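Local coordinates for protein probable fatty acyl-CoA transferase Rv3272 (Mycobacterium tuberculosis, PDB 5YX6) that probably acts as a family III CoA transferase in fatty acid metabolism, binding fatty acyl-CoAs of varying chain length, palmitoyl-CoA most tightly, at residues K40-G45 against T64-N69; V78-E83 against L111-D116. All coordinates share one frame; numbering follows the deposited sequence.

Contact 1. Residues K40-G45 against T64-N69; sequences KVEAPG and TYFLPN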
ATOM      1  N   LYS A  40     -19.428  13.252  -4.296  1.00 25.96           N
ATOM      2  CA  LYS A  40     -18.459  13.671  -5.302  1.00 30.07           C
ATOM      3  C   LYS A  40     -18.787  15.077  -5.780  1.00 28.07           C
ATOM      4  O   LYS A  40     -19.948  15.405  -5.984  1.00 26.56           O
ATOM      5  CB  LYS A  40     -18.446  12.722  -6.503  1.00 27.53           C
ATOM      6  CG  LYS A  40     -17.726  11.421  -6.310  1.00 34.21           C
ATOM      7  CD  LYS A  40     -17.632  10.675  -7.635  1.00 36.17           C
ATOM      8  CE  LYS A  40     -16.499  11.201  -8.519  1.00 40.58           C
ATOM      9  NZ  LYS A  40     -15.145  10.975  -7.922  1.00 41.49           N
ATOM     10  N   VAL A  41     -17.760  15.899  -5.944  1.00 27.14           N
ATOM     11  CA  VAL A  41     -17.902  17.197  -6.574  1.00 29.77           C
ATOM     12  C   VAL A  41     -17.182  17.158  -7.924  1.00 34.08           C
ATOM     13  O   VAL A  41     -15.959  17.071  -7.971  1.00 36.66           O
ATOM     14  CB  VAL A  41     -17.330  18.320  -5.688  1.00 31.13           C
ATOM     15  CG1 VAL A  41     -17.398  19.670  -6.405  1.00 27.41           C
ATOM     16  CG2 VAL A  41     -18.069  18.365  -4.333  1.00 31.96           C
ATOM     17  N   GLU A  42     -17.936  17.200  -9.021  1.00 35.24           N
ATOM     18  CA  GLU A  42     -17.333  17.058 -10.348  1.00 34.47           C
ATOM     19  C   GLU A  42     -17.486  18.326 -11.181  1.00 41.28           C
ATOM     20  O   GLU A  42     -18.373  19.150 -10.936  1.00 34.11           O
ATOM     21  CB  GLU A  42     -17.952  15.870 -11.089  1.00 35.58           C
ATOM     22  CG  GLU A  42     -18.070  14.604 -10.232  1.00 38.53           C
ATOM     23  CD  GLU A  42     -18.654  13.412 -10.986  1.00 39.88           C
ATOM     24  OE1 GLU A  42     -19.603  12.791 -10.458  1.00 40.48           O
ATOM     25  OE2 GLU A  42     -18.162  13.088 -12.091  1.00 39.16           O
ATOM     26  N   ALA A  43     -16.607  18.470 -12.169  1.00 40.83           N
ATOM     27  CA  ALA A  43     -16.711  19.542 -13.143  1.00 40.73           C
ATOM     28  C   ALA A  43     -17.973  19.330 -13.963  1.00 45.35           C
ATOM     29  O   ALA A  43     -18.450  18.197 -14.054  1.00 39.09           O
ATOM     30  CB  ALA A  43     -15.472  19.574 -14.039  1.00 39.92           C
ATOM     31  N   PRO A  44     -18.543  20.419 -14.522  1.00 46.52           N
ATOM     32  CA  PRO A  44     -19.751  20.308 -15.347  1.00 44.23           C
ATOM     33  C   PRO A  44     -19.582  19.238 -16.412  1.00 43.15           C
ATOM     34  O   PRO A  44     -18.561  19.224 -17.101  1.00 46.35           O
ATOM     35  CB  PRO A  44     -19.875  21.694 -15.974  1.00 40.62           C
ATOM     36  CG  PRO A  44     -19.291  22.594 -14.954  1.00 45.29           C
ATOM     37  CD  PRO A  44     -18.134  21.825 -14.354  1.00 43.97           C
ATOM     38  N   GLY A  45     -20.553  18.345 -16.534  1.00 44.76           N
ATOM     39  CA  GLY A  45     -20.471  17.295 -17.533  1.00 50.10           C
ATOM     40  C   GLY A  45     -19.879  16.011 -16.977  1.00 50.03           C
ATOM     41  O   GLY A  45     -19.874  14.982 -17.658  1.00 51.79           O
ATOM     42  N   THR A  64     -13.044   1.691 -16.793  1.00 51.66           N
ATOM     43  CA  THR A  64     -12.224   0.887 -15.899  1.00 50.06           C
ATOM     44  C   THR A  64     -11.589   1.661 -14.740  1.00 46.09           C
ATOM     45  O   THR A  64     -11.289   1.085 -13.701  1.00 47.84           O
ATOM     46  CB  THR A  64     -11.110   0.195 -16.713  1.00 45.75           C
ATOM     47  OG1 THR A  64     -10.109  -0.322 -15.833  1.00 62.09           O
ATOM     48  CG2 THR A  64     -10.461   1.188 -17.659  1.00 50.75           C
ATOM     49  N   TYR A  65     -11.411   2.965 -14.887  1.00 46.10           N
ATOM     50  CA  TYR A  65     -10.847   3.739 -13.787  1.00 48.66           C
ATOM     51  C   TYR A  65     -11.940   4.342 -12.897  1.00 50.44           C
ATOM     52  O   TYR A  65     -11.793   4.386 -11.673  1.00 53.42           O
ATOM     53  CB  TYR A  65      -9.916   4.831 -14.324  1.00 49.77           C
ATOM     54  CG  TYR A  65      -8.737   4.250 -15.075  1.00 55.35           C
ATOM     55  CD1 TYR A  65      -7.655   3.694 -14.398  1.00 54.49           C
ATOM     56  CD2 TYR A  65      -8.713   4.244 -16.468  1.00 57.23           C
ATOM     57  CE1 TYR A  65      -6.580   3.146 -15.088  1.00 60.76           C
ATOM     58  CE2 TYR A  65      -7.646   3.702 -17.169  1.00 62.20           C
ATOM     59  CZ  TYR A  65      -6.580   3.156 -16.478  1.00 68.94           C
ATOM     60  OH  TYR A  65      -5.518   2.618 -17.185  1.00 68.13           O
ATOM     61  N   PHE A  66     -13.034   4.798 -13.500  1.00 41.90           N
ATOM     62  CA  PHE A  66     -14.080   5.457 -12.726  1.00 40.99           C
ATOM     63  C   PHE A  66     -14.970   4.502 -11.916  1.00 36.57           C
ATOM     64  O   PHE A  66     -15.185   4.700 -10.723  1.00 35.77           O
ATOM     65  CB  PHE A  66     -14.972   6.299 -13.642  1.00 36.93           C
ATOM     66  CG  PHE A  66     -16.057   7.031 -12.906  1.00 38.80           C
ATOM     67  CD1 PHE A  66     -15.774   8.218 -12.246  1.00 39.53           C
ATOM     68  CD2 PHE A  66     -17.343   6.516 -12.835  1.00 32.71           C
ATOM     69  CE1 PHE A  66     -16.755   8.897 -11.549  1.00 37.49           C
ATOM     70  CE2 PHE A  66     -18.331   7.181 -12.141  1.00 40.96           C
ATOM     71  CZ  PHE A  66     -18.038   8.381 -11.493  1.00 40.24           C
ATOM     72  N   LEU A  67     -15.484   3.469 -12.567  1.00 35.93           N
ATOM     73  CA  LEU A  67     -16.514   2.629 -11.960  1.00 39.11           C
ATOM     74  C   LEU A  67     -16.139   1.926 -10.637  1.00 39.42           C
ATOM     75  O   LEU A  67     -16.941   1.924  -9.697  1.00 39.29           O
ATOM     76  CB  LEU A  67     -16.980   1.576 -12.971  1.00 39.00           C
ATOM     77  CG  LEU A  67     -18.129   0.697 -12.471  1.00 34.79           C
ATOM     78  CD1 LEU A  67     -19.367   0.954 -13.319  1.00 34.13           C
ATOM     79  CD2 LEU A  67     -17.763  -0.765 -12.489  1.00 36.52           C
ATOM     80  N   PRO A  68     -14.938   1.323 -10.548  1.00 42.03           N
ATOM     81  CA  PRO A  68     -14.689   0.554  -9.319  1.00 35.21           C
ATOM     82  C   PRO A  68     -14.579   1.382  -8.031  1.00 36.75           C
ATOM     83  O   PRO A  68     -14.831   0.835  -6.962  1.00 41.21           O
ATOM     84  CB  PRO A  68     -13.351  -0.140  -9.602  1.00 39.01           C
ATOM     85  CG  PRO A  68     -13.173  -0.088 -11.067  1.00 39.01           C
ATOM     86  CD  PRO A  68     -13.834   1.175 -11.513  1.00 42.51           C
ATOM     87  N   ASN A  69     -14.224   2.660  -8.118  1.00 35.27           N
ATOM     88  CA  ASN A  69     -13.979   3.436  -6.908  1.00 33.86           C
ATOM     89  C   ASN A  69     -15.015   4.534  -6.609  1.00 36.01           C
ATOM     90  O   ASN A  69     -14.755   5.424  -5.796  1.00 30.36           O
ATOM     91  CB  ASN A  69     -12.587   4.074  -6.960  1.00 30.75           C
ATOM     92  CG  ASN A  69     -11.465   3.048  -6.946  1.00 34.78           C
ATOM     93  OD1 ASN A  69     -11.570   1.991  -6.325  1.00 35.09           O
ATOM     94  ND2 ASN A  69     -10.367   3.379  -7.604  1.00 37.30           N
TER

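Contact 2. Residues V78-E83 against L111-D116; sequences VDLTTE and LGLGPD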
ATOM      1  N   VAL A  78     -20.671  21.018 -10.640  1.00 35.82           N
ATOM      2  CA  VAL A  78     -20.488  22.425 -10.356  1.00 42.98           C
ATOM      3  C   VAL A  78     -19.241  22.975 -11.053  1.00 44.16           C
ATOM      4  O   VAL A  78     -18.254  22.260 -11.219  1.00 40.98           O
ATOM      5  CB  VAL A  78     -20.404  22.611  -8.823  1.00 40.93           C
ATOM      6  CG1 VAL A  78     -19.060  23.167  -8.393  1.00 41.43           C
ATOM      7  CG2 VAL A  78     -21.566  23.441  -8.306  1.00 44.50           C
ATOM      8  N   ASP A  79     -19.293  24.245 -11.451  1.00 44.36           N
ATOM      9  CA  ASP A  79     -18.127  24.945 -11.997  1.00 49.25           C
ATOM     10  C   ASP A  79     -17.508  25.812 -10.912  1.00 48.03           C
ATOM     11  O   ASP A  79     -18.026  26.884 -10.606  1.00 49.15           O
ATOM     12  CB  ASP A  79     -18.505  25.806 -13.204  1.00 52.90           C
ATOM     13  CG  ASP A  79     -17.315  26.602 -13.762  1.00 62.99           C
ATOM     14  OD1 ASP A  79     -16.159  26.367 -13.336  1.00 62.54           O
ATOM     15  OD2 ASP A  79     -17.535  27.473 -14.632  1.00 65.47           O
ATOM     16  N   LEU A  80     -16.387  25.359 -10.360  1.00 47.00           N
ATOM     17  CA  LEU A  80     -15.834  25.945  -9.138  1.00 48.67           C
ATOM     18  C   LEU A  80     -15.282  27.374  -9.287  1.00 53.83           C
ATOM     19  O   LEU A  80     -15.054  28.057  -8.284  1.00 50.28           O
ATOM     20  CB  LEU A  80     -14.741  25.024  -8.591  1.00 45.55           C
ATOM     21  CG  LEU A  80     -15.229  23.742  -7.904  1.00 41.18           C
ATOM     22  CD1 LEU A  80     -14.046  22.838  -7.568  1.00 33.69           C
ATOM     23  CD2 LEU A  80     -16.030  24.060  -6.652  1.00 35.73           C
ATOM     24  N   THR A  81     -15.088  27.832 -10.523  1.00 54.27           N
ATOM     25  CA  THR A  81     -14.574  29.186 -10.761  1.00 54.91           C
ATOM     26  C   THR A  81     -15.619  30.290 -10.586  1.00 55.22           C
ATOM     27  O   THR A  81     -15.264  31.440 -10.337  1.00 62.77           O
ATOM     28  CB  THR A  81     -13.975  29.328 -12.171  1.00 52.20           C
ATOM     29  OG1 THR A  81     -14.954  28.964 -13.152  1.00 55.61           O
ATOM     30  CG2 THR A  81     -12.752  28.440 -12.323  1.00 50.05           C
ATOM     31  N   THR A  82     -16.898  29.948 -10.721  1.00 53.14           N
ATOM     32  CA  THR A  82     -17.965  30.944 -10.624  1.00 49.69           C
ATOM     33  C   THR A  82     -18.348  31.168  -9.169  1.00 48.11           C
ATOM     34  O   THR A  82     -18.191  30.273  -8.341  1.00 51.66           O
ATOM     35  CB  THR A  82     -19.215  30.531 -11.415  1.00 49.62           C
ATOM     36  OG1 THR A  82     -19.954  29.548 -10.675  1.00 48.51           O
ATOM     37  CG2 THR A  82     -18.824  29.972 -12.772  1.00 49.52           C
ATOM     38  N   GLU A  83     -18.859  32.357  -8.863  1.00 45.29           N
ATOM     39  CA  GLU A  83     -19.220  32.705  -7.492  1.00 48.51           C
ATOM     40  C   GLU A  83     -20.381  31.869  -6.955  1.00 47.75           C
ATOM     41  O   GLU A  83     -20.451  31.589  -5.757  1.00 47.65           O
ATOM     42  CB  GLU A  83     -19.573  34.190  -7.395  1.00 45.01           C
ATOM     43  CG  GLU A  83     -19.944  34.657  -5.984  1.00 54.53           C
ATOM     44  CD  GLU A  83     -18.752  34.767  -5.032  1.00 56.91           C
ATOM     45  OE1 GLU A  83     -17.594  34.658  -5.499  1.00 55.70           O
ATOM     46  OE2 GLU A  83     -18.983  34.958  -3.812  1.00 50.76           O
ATOM     47  N   LEU A 111      -9.538  29.259  -4.837  1.00 45.84           N
ATOM     48  CA  LEU A 111     -10.975  29.143  -5.050  1.00 40.29           C
ATOM     49  C   LEU A 111     -11.761  29.630  -3.840  1.00 42.40           C
ATOM     50  O   LEU A 111     -12.991  29.709  -3.881  1.00 43.26           O
ATOM     51  CB  LEU A 111     -11.354  27.699  -5.368  1.00 44.77           C
ATOM     52  CG  LEU A 111     -10.765  27.113  -6.654  1.00 44.64           C
ATOM     53  CD1 LEU A 111     -11.128  25.637  -6.764  1.00 45.24           C
ATOM     54  CD2 LEU A 111     -11.209  27.889  -7.892  1.00 39.81           C
ATOM     55  N   GLY A 112     -11.050  29.967  -2.767  1.00 40.79           N
ATOM     56  CA  GLY A 112     -11.696  30.383  -1.534  1.00 40.17           C
ATOM     57  C   GLY A 112     -12.308  29.249  -0.726  1.00 39.36           C
ATOM     58  O   GLY A 112     -13.220  29.459   0.078  1.00 42.09           O
ATOM     59  N   LEU A 113     -11.793  28.044  -0.939  1.00 43.79           N
ATOM     60  CA  LEU A 113     -12.286  26.847  -0.267  1.00 40.18           C
ATOM     61  C   LEU A 113     -11.162  26.151   0.496  1.00 40.21           C
ATOM     62  O   LEU A 113     -11.147  24.924   0.613  1.00 41.82           O
ATOM     63  CB  LEU A 113     -12.910  25.883  -1.282  1.00 42.87           C
ATOM     64  CG  LEU A 113     -14.125  26.365  -2.078  1.00 40.57           C
ATOM     65  CD1 LEU A 113     -14.483  25.353  -3.148  1.00 42.82           C
ATOM     66  CD2 LEU A 113     -15.304  26.593  -1.151  1.00 34.24           C
ATOM     67  N   GLY A 114     -10.200  26.927   0.982  1.00 39.49           N
ATOM     68  CA  GLY A 114      -9.076  26.358   1.699  1.00 41.07           C
ATOM     69  C   GLY A 114      -9.488  25.930   3.096  1.00 41.89           C
ATOM     70  O   GLY A 114     -10.612  26.196   3.520  1.00 41.20           O
ATOM     71  N   PRO A 115      -8.592  25.239   3.813  1.00 41.06           N
ATOM     72  CA  PRO A 115      -8.925  24.805   5.173  1.00 41.57           C
ATOM     73  C   PRO A 115      -9.381  25.964   6.064  1.00 42.44           C
ATOM     74  O   PRO A 115     -10.363  25.803   6.782  1.00 41.97           O
ATOM     75  CB  PRO A 115      -7.616  24.177   5.681  1.00 34.85           C
ATOM     76  CG  PRO A 115      -6.564  24.557   4.688  1.00 35.77           C
ATOM     77  CD  PRO A 115      -7.272  24.749   3.389  1.00 38.16           C
ATOM     78  N   ASP A 116      -8.721  27.118   5.992  1.00 42.73           N
ATOM     79  CA  ASP A 116      -9.120  28.258   6.822  1.00 45.72           C
ATOM     80  C   ASP A 116     -10.480  28.827   6.426  1.00 46.85           C
ATOM     81  O   ASP A 116     -11.254  29.257   7.286  1.00 49.15           O
ATOM     82  CB  ASP A 116      -8.069  29.362   6.763  1.00 49.82           C
ATOM     83  CG  ASP A 116      -6.804  28.992   7.499  1.00 58.67           C
ATOM     84  OD1 ASP A 116      -6.878  28.133   8.403  1.00 59.23           O
ATOM     85  OD2 ASP A 116      -5.736  29.556   7.173  1.00 70.68           O
TER

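Contact 1. Residues K40-G45 against T64-N69
K40 NZ is gripped by two groups beyond the segments, a salt bridge to E47 OE1 and a hydrogen bond to N70 OD1, while the methylene next to it meets the F66 ring. K40 CE lies 3.8 Å from F66 CE1, near the ring plane and therefore at its edge, so the evidence supports van der Waals contact rather than a cation-pi pair. Bends at chi3 (80°) and chi4 (65°) turn the end of the lysine away from an extended path. With CG anti to the backbone N (chi1 -179°), F66 carries its ring out to K40 CE, and the two side chains pass in opposing senses. E42 makes a looser approach, OE2 coming obliquely to the ring at 4.5 Å from F66 CE1. Its carboxylate is held elsewhere: OE1 by R50 and the S75 hydroxyl, OE2 by the E47 backbone N. The side chains bridge a wide backbone gap, since the nearest CA pair, K40 and N69, is 11.3 Å apart. Strand 37-42 runs in the parallel sheet between strands 14-17 and 74-77; around segment 64-69, N69 packs on helix 23-33, L67 on strand 360-363, and P68 on M219 of the second subunit.

Contact 2. Residues V78-E83 against L111-D116
L80 lays its side chain against L111, and its second methyl reaches L113. L111 CD1 lies 4.1 Å from L80 CB and equally far from L80 CD1, so one methyl touches both the root and a branch of L80. The other branch of L111 meets the backbone, CD2 lying 3.9 Å from L80 O. L80 CD2 approaches L113 CD1 at 4.0 Å, methyl to methyl. In both pairs the side chains cross at about a right angle.

L80 lies within a turn. D79 to T82 form a type I beta turn, in which D79 O accepts from T82 N and from T82 OG1, the latter at 3.3 Å. D79 OD1 takes the T81 hydroxyl OG1 at 2.9 Å, from above the carboxylate plane, and also accepts a weak bond from T81 N. T82 is the N-cap of helix 83-94, whose M89 and L90 pack on L80 and L113 respectively. In the other segment, a Schellman motif at G112 (phi 76°) ends helix 107-110 between L111 and L113. With no hydrogen bond across the 154 Å² interface, the association rests on apolar packing, while the hydrogen bonds of D79-T82 stay within their own turn.

In the fold
The two contacts, with centres about 19 Å apart, follow one another along the chain: contact 1 closes before contact 2 opens. They meet where the neighbouring strands 37-42 and 74-77 end. E42 O lies 3.0 Å from V78 N, a probable hydrogen bond joining the end of strand 37-42 to the residue after strand 74-77. Just beyond it, P44 CG packs 3.7 Å from D79 CB. Segments 40-45 and 78-83 thus lie by these strands of the Rossmann fold domain, whereas 111-116 comes between strands 98-101 and 126-131 in the chain. Neither contact includes the inferred nucleophile D175 or the benzamidine pocket of N124, R193, E194 and G197; both are structural packing away from these sites.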